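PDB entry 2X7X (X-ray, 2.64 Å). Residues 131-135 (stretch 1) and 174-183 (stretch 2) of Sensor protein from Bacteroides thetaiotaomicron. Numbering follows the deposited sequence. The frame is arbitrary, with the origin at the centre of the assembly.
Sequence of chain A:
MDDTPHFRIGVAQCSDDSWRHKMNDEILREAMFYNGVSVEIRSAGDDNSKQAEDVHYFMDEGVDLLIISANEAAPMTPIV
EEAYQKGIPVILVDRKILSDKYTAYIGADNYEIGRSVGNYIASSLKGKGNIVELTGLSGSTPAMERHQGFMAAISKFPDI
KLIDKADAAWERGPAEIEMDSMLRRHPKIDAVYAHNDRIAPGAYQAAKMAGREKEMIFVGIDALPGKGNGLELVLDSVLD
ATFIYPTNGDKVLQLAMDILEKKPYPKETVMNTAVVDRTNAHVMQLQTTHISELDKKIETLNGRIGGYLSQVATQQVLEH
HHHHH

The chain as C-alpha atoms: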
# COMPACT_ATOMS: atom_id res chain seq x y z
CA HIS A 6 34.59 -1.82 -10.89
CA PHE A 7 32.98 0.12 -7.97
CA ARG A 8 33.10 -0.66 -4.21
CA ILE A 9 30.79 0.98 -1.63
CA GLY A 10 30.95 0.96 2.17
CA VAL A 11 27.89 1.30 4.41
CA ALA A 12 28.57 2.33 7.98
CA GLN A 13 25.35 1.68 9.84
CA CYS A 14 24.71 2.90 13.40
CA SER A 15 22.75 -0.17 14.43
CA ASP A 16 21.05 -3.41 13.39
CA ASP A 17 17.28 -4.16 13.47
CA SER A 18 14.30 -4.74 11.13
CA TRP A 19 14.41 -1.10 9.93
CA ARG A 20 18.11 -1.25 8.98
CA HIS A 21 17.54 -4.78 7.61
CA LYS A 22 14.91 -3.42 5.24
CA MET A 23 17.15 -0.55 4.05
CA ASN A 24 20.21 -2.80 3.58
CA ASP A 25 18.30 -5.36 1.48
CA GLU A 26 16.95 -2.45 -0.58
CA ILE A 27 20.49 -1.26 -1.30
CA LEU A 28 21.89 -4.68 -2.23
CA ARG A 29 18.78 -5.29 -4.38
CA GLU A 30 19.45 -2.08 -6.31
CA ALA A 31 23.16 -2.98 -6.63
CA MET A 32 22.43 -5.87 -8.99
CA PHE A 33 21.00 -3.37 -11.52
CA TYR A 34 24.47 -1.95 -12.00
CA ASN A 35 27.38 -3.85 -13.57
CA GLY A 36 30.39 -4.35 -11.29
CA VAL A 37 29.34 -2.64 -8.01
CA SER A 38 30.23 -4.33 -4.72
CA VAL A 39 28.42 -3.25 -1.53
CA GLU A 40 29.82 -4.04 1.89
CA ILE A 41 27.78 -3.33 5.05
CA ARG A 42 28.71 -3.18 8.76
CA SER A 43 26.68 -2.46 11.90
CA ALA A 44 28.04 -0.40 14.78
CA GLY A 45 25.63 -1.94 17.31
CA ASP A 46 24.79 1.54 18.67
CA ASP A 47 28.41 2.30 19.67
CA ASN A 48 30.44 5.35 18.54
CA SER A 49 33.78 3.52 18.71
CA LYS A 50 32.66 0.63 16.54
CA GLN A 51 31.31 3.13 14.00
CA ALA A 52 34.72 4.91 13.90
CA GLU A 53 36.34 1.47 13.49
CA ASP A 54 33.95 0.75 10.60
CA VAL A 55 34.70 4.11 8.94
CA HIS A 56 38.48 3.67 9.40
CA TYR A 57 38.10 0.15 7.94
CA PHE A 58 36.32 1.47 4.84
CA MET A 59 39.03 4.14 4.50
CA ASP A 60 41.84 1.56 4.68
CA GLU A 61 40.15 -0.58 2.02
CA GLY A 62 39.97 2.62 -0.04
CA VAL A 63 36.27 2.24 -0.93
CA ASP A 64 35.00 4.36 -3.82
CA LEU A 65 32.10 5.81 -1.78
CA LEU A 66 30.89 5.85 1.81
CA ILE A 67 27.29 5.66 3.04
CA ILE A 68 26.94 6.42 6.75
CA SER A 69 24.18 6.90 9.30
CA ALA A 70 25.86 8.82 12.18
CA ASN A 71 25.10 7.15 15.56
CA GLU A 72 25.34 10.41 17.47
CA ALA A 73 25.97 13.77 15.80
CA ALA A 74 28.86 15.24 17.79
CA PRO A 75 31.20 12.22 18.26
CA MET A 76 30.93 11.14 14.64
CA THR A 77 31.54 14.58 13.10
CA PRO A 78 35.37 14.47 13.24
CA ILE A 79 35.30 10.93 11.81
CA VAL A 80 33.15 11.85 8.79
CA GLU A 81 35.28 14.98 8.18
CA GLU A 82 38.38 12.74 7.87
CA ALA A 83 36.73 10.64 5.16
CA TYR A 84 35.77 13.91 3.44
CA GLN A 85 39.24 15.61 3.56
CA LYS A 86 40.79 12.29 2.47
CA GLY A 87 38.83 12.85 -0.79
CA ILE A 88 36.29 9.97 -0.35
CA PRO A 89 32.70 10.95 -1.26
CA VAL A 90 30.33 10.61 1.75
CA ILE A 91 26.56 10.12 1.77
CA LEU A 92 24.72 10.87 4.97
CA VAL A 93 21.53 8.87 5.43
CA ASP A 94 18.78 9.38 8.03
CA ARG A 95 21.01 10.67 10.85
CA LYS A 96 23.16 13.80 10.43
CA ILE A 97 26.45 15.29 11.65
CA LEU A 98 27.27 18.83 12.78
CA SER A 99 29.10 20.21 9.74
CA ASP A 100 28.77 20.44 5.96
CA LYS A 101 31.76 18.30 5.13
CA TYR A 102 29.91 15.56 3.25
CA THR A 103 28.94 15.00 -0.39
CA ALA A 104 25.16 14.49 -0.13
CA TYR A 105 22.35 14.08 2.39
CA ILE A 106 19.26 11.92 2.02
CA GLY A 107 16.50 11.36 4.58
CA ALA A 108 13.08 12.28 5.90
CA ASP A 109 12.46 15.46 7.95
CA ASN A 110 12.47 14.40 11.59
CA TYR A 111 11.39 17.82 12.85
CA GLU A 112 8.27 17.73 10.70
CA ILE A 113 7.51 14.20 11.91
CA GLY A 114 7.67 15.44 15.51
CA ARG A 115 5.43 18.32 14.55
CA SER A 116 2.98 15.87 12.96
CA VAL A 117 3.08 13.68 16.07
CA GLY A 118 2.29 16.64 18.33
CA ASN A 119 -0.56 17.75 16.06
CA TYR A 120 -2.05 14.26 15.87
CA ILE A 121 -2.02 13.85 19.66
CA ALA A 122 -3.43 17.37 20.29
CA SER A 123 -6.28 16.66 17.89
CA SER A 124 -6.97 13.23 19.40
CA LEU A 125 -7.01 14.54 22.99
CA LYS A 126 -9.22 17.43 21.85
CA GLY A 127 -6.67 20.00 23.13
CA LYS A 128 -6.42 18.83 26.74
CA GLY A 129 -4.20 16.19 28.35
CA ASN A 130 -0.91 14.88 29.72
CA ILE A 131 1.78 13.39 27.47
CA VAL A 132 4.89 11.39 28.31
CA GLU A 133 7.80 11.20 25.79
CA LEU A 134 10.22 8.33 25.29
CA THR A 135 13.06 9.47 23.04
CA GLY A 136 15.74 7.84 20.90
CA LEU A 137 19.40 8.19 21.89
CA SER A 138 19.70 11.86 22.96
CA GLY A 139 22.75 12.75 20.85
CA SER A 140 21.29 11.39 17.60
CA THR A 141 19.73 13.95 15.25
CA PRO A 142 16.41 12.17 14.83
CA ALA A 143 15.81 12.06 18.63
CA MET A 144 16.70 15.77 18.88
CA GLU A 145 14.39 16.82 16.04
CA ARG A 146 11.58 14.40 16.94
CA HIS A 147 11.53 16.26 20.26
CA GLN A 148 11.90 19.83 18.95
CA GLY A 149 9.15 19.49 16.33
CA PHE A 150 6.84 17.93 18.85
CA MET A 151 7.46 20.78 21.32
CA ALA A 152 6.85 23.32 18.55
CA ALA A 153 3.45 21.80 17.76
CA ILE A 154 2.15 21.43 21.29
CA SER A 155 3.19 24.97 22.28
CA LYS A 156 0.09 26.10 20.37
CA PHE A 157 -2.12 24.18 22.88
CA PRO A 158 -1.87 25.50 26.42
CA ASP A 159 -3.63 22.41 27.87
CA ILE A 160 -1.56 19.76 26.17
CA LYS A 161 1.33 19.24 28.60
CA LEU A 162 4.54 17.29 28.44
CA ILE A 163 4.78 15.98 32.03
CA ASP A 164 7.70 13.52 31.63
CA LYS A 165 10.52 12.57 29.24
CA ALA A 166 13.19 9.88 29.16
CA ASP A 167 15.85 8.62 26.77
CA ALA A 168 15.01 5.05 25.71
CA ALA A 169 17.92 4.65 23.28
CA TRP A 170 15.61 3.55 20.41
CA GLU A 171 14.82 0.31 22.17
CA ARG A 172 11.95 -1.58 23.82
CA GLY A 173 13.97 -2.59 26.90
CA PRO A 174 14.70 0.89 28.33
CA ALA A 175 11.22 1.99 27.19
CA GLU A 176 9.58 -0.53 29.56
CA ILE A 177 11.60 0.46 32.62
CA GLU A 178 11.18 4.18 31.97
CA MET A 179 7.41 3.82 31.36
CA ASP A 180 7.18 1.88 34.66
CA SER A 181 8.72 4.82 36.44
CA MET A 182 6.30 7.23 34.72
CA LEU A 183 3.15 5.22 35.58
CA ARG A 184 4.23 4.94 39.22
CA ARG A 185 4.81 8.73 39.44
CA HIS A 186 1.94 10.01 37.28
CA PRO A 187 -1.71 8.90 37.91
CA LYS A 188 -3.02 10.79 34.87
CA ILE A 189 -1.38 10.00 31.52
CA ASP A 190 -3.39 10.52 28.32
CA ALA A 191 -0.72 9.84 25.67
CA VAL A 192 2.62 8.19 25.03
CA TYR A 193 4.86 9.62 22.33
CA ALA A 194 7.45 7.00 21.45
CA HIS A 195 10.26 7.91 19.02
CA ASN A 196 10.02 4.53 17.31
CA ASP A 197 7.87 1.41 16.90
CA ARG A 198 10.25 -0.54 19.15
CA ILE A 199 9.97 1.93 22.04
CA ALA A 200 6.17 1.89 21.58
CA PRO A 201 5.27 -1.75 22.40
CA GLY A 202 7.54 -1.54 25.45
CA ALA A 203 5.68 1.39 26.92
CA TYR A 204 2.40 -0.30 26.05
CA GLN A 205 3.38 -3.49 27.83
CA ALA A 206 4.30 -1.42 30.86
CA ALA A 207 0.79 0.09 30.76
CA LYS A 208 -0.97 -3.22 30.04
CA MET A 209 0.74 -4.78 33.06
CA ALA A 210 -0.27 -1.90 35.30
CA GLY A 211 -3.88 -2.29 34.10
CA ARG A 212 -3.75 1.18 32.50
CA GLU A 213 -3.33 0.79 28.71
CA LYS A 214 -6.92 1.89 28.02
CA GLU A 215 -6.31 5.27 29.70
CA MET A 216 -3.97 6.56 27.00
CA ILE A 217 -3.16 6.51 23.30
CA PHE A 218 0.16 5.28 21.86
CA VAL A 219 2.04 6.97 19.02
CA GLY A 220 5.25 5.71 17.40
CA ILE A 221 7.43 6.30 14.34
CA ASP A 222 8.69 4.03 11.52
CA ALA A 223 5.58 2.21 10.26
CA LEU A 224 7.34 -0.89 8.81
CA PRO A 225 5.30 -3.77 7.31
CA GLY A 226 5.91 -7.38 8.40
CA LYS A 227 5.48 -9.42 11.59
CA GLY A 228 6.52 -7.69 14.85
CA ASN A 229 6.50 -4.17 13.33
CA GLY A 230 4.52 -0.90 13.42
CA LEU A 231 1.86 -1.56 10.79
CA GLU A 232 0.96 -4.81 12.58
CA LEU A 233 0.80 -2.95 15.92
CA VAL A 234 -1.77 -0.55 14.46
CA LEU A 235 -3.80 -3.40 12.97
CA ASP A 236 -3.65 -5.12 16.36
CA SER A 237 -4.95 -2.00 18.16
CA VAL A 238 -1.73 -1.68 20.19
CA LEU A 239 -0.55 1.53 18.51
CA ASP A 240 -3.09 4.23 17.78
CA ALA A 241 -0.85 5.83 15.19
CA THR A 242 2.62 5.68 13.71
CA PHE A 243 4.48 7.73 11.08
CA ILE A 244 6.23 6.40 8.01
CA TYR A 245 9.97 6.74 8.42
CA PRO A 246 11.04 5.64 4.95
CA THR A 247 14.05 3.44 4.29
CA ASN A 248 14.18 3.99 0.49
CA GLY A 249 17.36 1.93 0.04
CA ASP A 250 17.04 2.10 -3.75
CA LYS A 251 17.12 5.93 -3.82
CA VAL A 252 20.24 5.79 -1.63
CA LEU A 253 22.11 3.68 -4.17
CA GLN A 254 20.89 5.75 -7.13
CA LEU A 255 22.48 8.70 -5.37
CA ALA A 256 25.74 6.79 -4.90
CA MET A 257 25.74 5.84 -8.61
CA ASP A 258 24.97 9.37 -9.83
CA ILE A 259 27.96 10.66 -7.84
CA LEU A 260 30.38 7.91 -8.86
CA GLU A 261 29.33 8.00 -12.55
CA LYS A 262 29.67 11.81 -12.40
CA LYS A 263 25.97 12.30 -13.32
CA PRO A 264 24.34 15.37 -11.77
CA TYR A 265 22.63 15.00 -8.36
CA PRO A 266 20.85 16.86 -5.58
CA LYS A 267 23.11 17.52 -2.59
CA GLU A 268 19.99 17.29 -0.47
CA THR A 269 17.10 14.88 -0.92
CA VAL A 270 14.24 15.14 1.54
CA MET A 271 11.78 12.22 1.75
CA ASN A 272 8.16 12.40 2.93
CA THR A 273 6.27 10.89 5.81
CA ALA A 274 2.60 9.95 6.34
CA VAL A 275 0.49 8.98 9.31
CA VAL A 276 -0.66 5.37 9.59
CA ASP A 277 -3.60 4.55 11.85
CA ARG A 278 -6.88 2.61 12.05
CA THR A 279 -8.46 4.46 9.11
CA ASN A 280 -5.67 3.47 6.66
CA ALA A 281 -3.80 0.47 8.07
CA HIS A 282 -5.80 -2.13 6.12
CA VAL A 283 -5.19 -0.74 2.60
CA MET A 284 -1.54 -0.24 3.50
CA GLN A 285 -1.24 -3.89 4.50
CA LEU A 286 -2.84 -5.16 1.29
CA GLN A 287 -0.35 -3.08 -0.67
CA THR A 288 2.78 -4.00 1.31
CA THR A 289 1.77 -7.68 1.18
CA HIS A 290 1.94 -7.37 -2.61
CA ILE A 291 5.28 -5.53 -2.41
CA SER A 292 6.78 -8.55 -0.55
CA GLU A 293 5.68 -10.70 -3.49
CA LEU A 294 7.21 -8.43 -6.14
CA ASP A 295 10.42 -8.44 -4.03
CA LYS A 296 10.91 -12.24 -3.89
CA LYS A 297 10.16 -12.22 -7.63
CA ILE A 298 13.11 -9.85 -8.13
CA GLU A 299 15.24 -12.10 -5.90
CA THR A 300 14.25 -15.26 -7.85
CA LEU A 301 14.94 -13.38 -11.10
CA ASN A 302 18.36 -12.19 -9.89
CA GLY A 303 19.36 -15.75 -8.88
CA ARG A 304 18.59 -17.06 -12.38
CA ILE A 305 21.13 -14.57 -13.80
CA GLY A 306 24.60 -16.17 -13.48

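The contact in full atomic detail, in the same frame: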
# COMPACT_ATOMS: atom_id res chain seq x y z
N ILE A 131 0.98 14.23 28.35
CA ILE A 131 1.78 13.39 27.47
C ILE A 131 3.09 13.01 28.15
O ILE A 131 3.70 13.85 28.83
CB ILE A 131 2.15 14.12 26.14
CG1 ILE A 131 0.94 14.79 25.51
CG2 ILE A 131 2.81 13.16 25.14
CD1 ILE A 131 1.27 15.59 24.23
N VAL A 132 3.52 11.76 27.98
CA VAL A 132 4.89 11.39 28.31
C VAL A 132 5.64 11.06 27.02
O VAL A 132 5.04 10.53 26.07
CB VAL A 132 4.97 10.25 29.37
CG1 VAL A 132 4.38 10.71 30.69
CG2 VAL A 132 4.25 8.98 28.91
N GLU A 133 6.94 11.41 26.97
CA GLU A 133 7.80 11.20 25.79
C GLU A 133 8.92 10.24 26.09
O GLU A 133 9.60 10.37 27.09
CB GLU A 133 8.40 12.52 25.30
CG GLU A 133 9.14 12.44 23.96
CD GLU A 133 9.71 13.78 23.48
OE1 GLU A 133 9.95 14.68 24.30
OE2 GLU A 133 9.95 13.93 22.26
N LEU A 134 9.12 9.27 25.20
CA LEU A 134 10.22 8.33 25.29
C LEU A 134 11.08 8.47 24.03
O LEU A 134 10.68 8.09 22.93
CB LEU A 134 9.69 6.91 25.49
CG LEU A 134 8.90 6.65 26.79
CD1 LEU A 134 7.95 5.47 26.70
CD2 LEU A 134 9.83 6.45 27.98
N THR A 135 12.25 9.05 24.19
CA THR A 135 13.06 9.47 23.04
C THR A 135 14.06 8.41 22.57
O THR A 135 14.40 7.49 23.31
CB THR A 135 13.86 10.78 23.37
OG1 THR A 135 15.05 10.47 24.10
CG2 THR A 135 13.01 11.71 24.20
N PRO A 174 14.73 -0.34 27.52
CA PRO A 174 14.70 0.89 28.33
C PRO A 174 13.32 1.57 28.35
O PRO A 174 12.93 2.16 29.37
CB PRO A 174 15.74 1.78 27.65
CG PRO A 174 16.68 0.82 26.99
CD PRO A 174 15.80 -0.29 26.50
N ALA A 175 12.59 1.47 27.25
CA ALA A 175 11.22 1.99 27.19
C ALA A 175 10.35 1.43 28.32
O ALA A 175 9.66 2.19 29.01
CB ALA A 175 10.59 1.70 25.81
N GLU A 176 10.41 0.12 28.52
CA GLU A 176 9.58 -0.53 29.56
C GLU A 176 9.89 -0.06 30.97
O GLU A 176 8.98 0.29 31.73
CB GLU A 176 9.72 -2.03 29.48
CG GLU A 176 9.07 -2.63 28.27
CD GLU A 176 8.92 -4.12 28.40
OE1 GLU A 176 9.70 -4.72 29.17
OE2 GLU A 176 8.02 -4.69 27.75
N ILE A 177 11.18 -0.03 31.32
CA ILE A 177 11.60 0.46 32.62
C ILE A 177 11.16 1.90 32.80
O ILE A 177 10.50 2.24 33.77
CB ILE A 177 13.12 0.34 32.82
CG1 ILE A 177 13.55 -1.12 32.68
CG2 ILE A 177 13.56 0.95 34.16
CD1 ILE A 177 12.85 -2.05 33.63
N GLU A 178 11.50 2.75 31.84
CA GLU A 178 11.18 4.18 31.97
C GLU A 178 9.67 4.42 32.09
O GLU A 178 9.23 5.21 32.93
CB GLU A 178 11.80 4.98 30.84
CG GLU A 178 13.30 5.07 30.95
CD GLU A 178 13.97 5.29 29.61
OE1 GLU A 178 13.24 5.44 28.60
OE2 GLU A 178 15.22 5.32 29.57
N MET A 179 8.87 3.71 31.28
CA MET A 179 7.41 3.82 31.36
C MET A 179 6.88 3.37 32.73
O MET A 179 5.91 3.95 33.24
CB MET A 179 6.73 3.05 30.23
CG MET A 179 5.25 3.31 30.09
SD MET A 179 4.82 5.03 29.67
CE MET A 179 3.11 5.08 30.20
N ASP A 180 7.51 2.35 33.32
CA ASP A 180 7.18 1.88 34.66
C ASP A 180 7.32 3.02 35.62
O ASP A 180 6.42 3.29 36.41
CB ASP A 180 8.13 0.80 35.11
CG ASP A 180 7.61 -0.59 34.86
OD1 ASP A 180 6.55 -0.75 34.22
OD2 ASP A 180 8.27 -1.53 35.30
N SER A 181 8.46 3.70 35.56
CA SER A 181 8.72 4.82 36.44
C SER A 181 7.67 5.92 36.25
O SER A 181 7.22 6.51 37.22
CB SER A 181 10.15 5.34 36.23
OG SER A 181 10.39 6.48 37.02
N MET A 182 7.28 6.19 35.00
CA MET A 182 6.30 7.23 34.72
C MET A 182 4.90 6.91 35.25
O MET A 182 4.24 7.78 35.85
CB MET A 182 6.27 7.56 33.23
CG MET A 182 7.51 8.26 32.73
SD MET A 182 7.65 8.24 30.93
CE MET A 182 9.08 9.29 30.69
N LEU A 183 4.45 5.67 35.05
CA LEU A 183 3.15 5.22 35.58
C LEU A 183 3.08 5.37 37.10
O LEU A 183 2.12 5.92 37.64
CB LEU A 183 2.88 3.76 35.17
CG LEU A 183 2.73 3.44 33.69
CD1 LEU A 183 3.09 1.98 33.39
CD2 LEU A 183 1.31 3.77 33.21

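Helix 174-183 packs across strand 131-135 in a nearly antiparallel sense, the axes 9.7 Å apart at closest approach and their directions 156° apart. No hydrogen bond links the two; apolar packing holds them, burying 297 Å² in all. Strand alternation sets the pattern: Val132 and Leu134 point toward the helix, while Glu133 points away and has both carboxylate oxygens hydrogen-bonded elsewhere in the structure. Pro174, at the start of the stretch, stays clear of the strand, but its O accepts the helical bond from Glu178 N (2.9 Å). At Ala175 the backbones come close, its CA 6.7 Å from Leu134 CA; the small methyl points sideways, and the nearest contact is Ala175 O to Leu134 CD1 at 4.4 Å. Glu176 points away, and Ile177 lies out of reach on the exposed side of the helix. One turn on from Pro174, Glu178 points toward the strand; its OE1 lies 3.6 Å from Leu134 CD2, a van der Waals contact in which the carboxylate flanks the leucine while the residue remains partly exposed. Met179 starts sideways, yet its long, flexible chain (chi1 t, chi2 p, chi3 t) brings SD into contact with both strand side chains, 4.1 Å from Val132 CG2 and 4.3 Å from Leu134 CD1. Asp180 and Ser181 are polar, partly exposed and out of reach. Met182, buried and pointing toward the strand, has more of its surface covered by the strand than any other helix residue here. The m, t, t chain of Met182 runs extended, placing its SD 3.7 Å from Val132 CB and carrying its CE onward to 4.0 Å from Leu134 CD2 and 3.8 Å from the backbone Glu133 O. An unbranched thioether can thus span both inward-facing strand residues, whereas compact Val132 touches both sulfurs. Leu183 is buried but makes no contact with the strand.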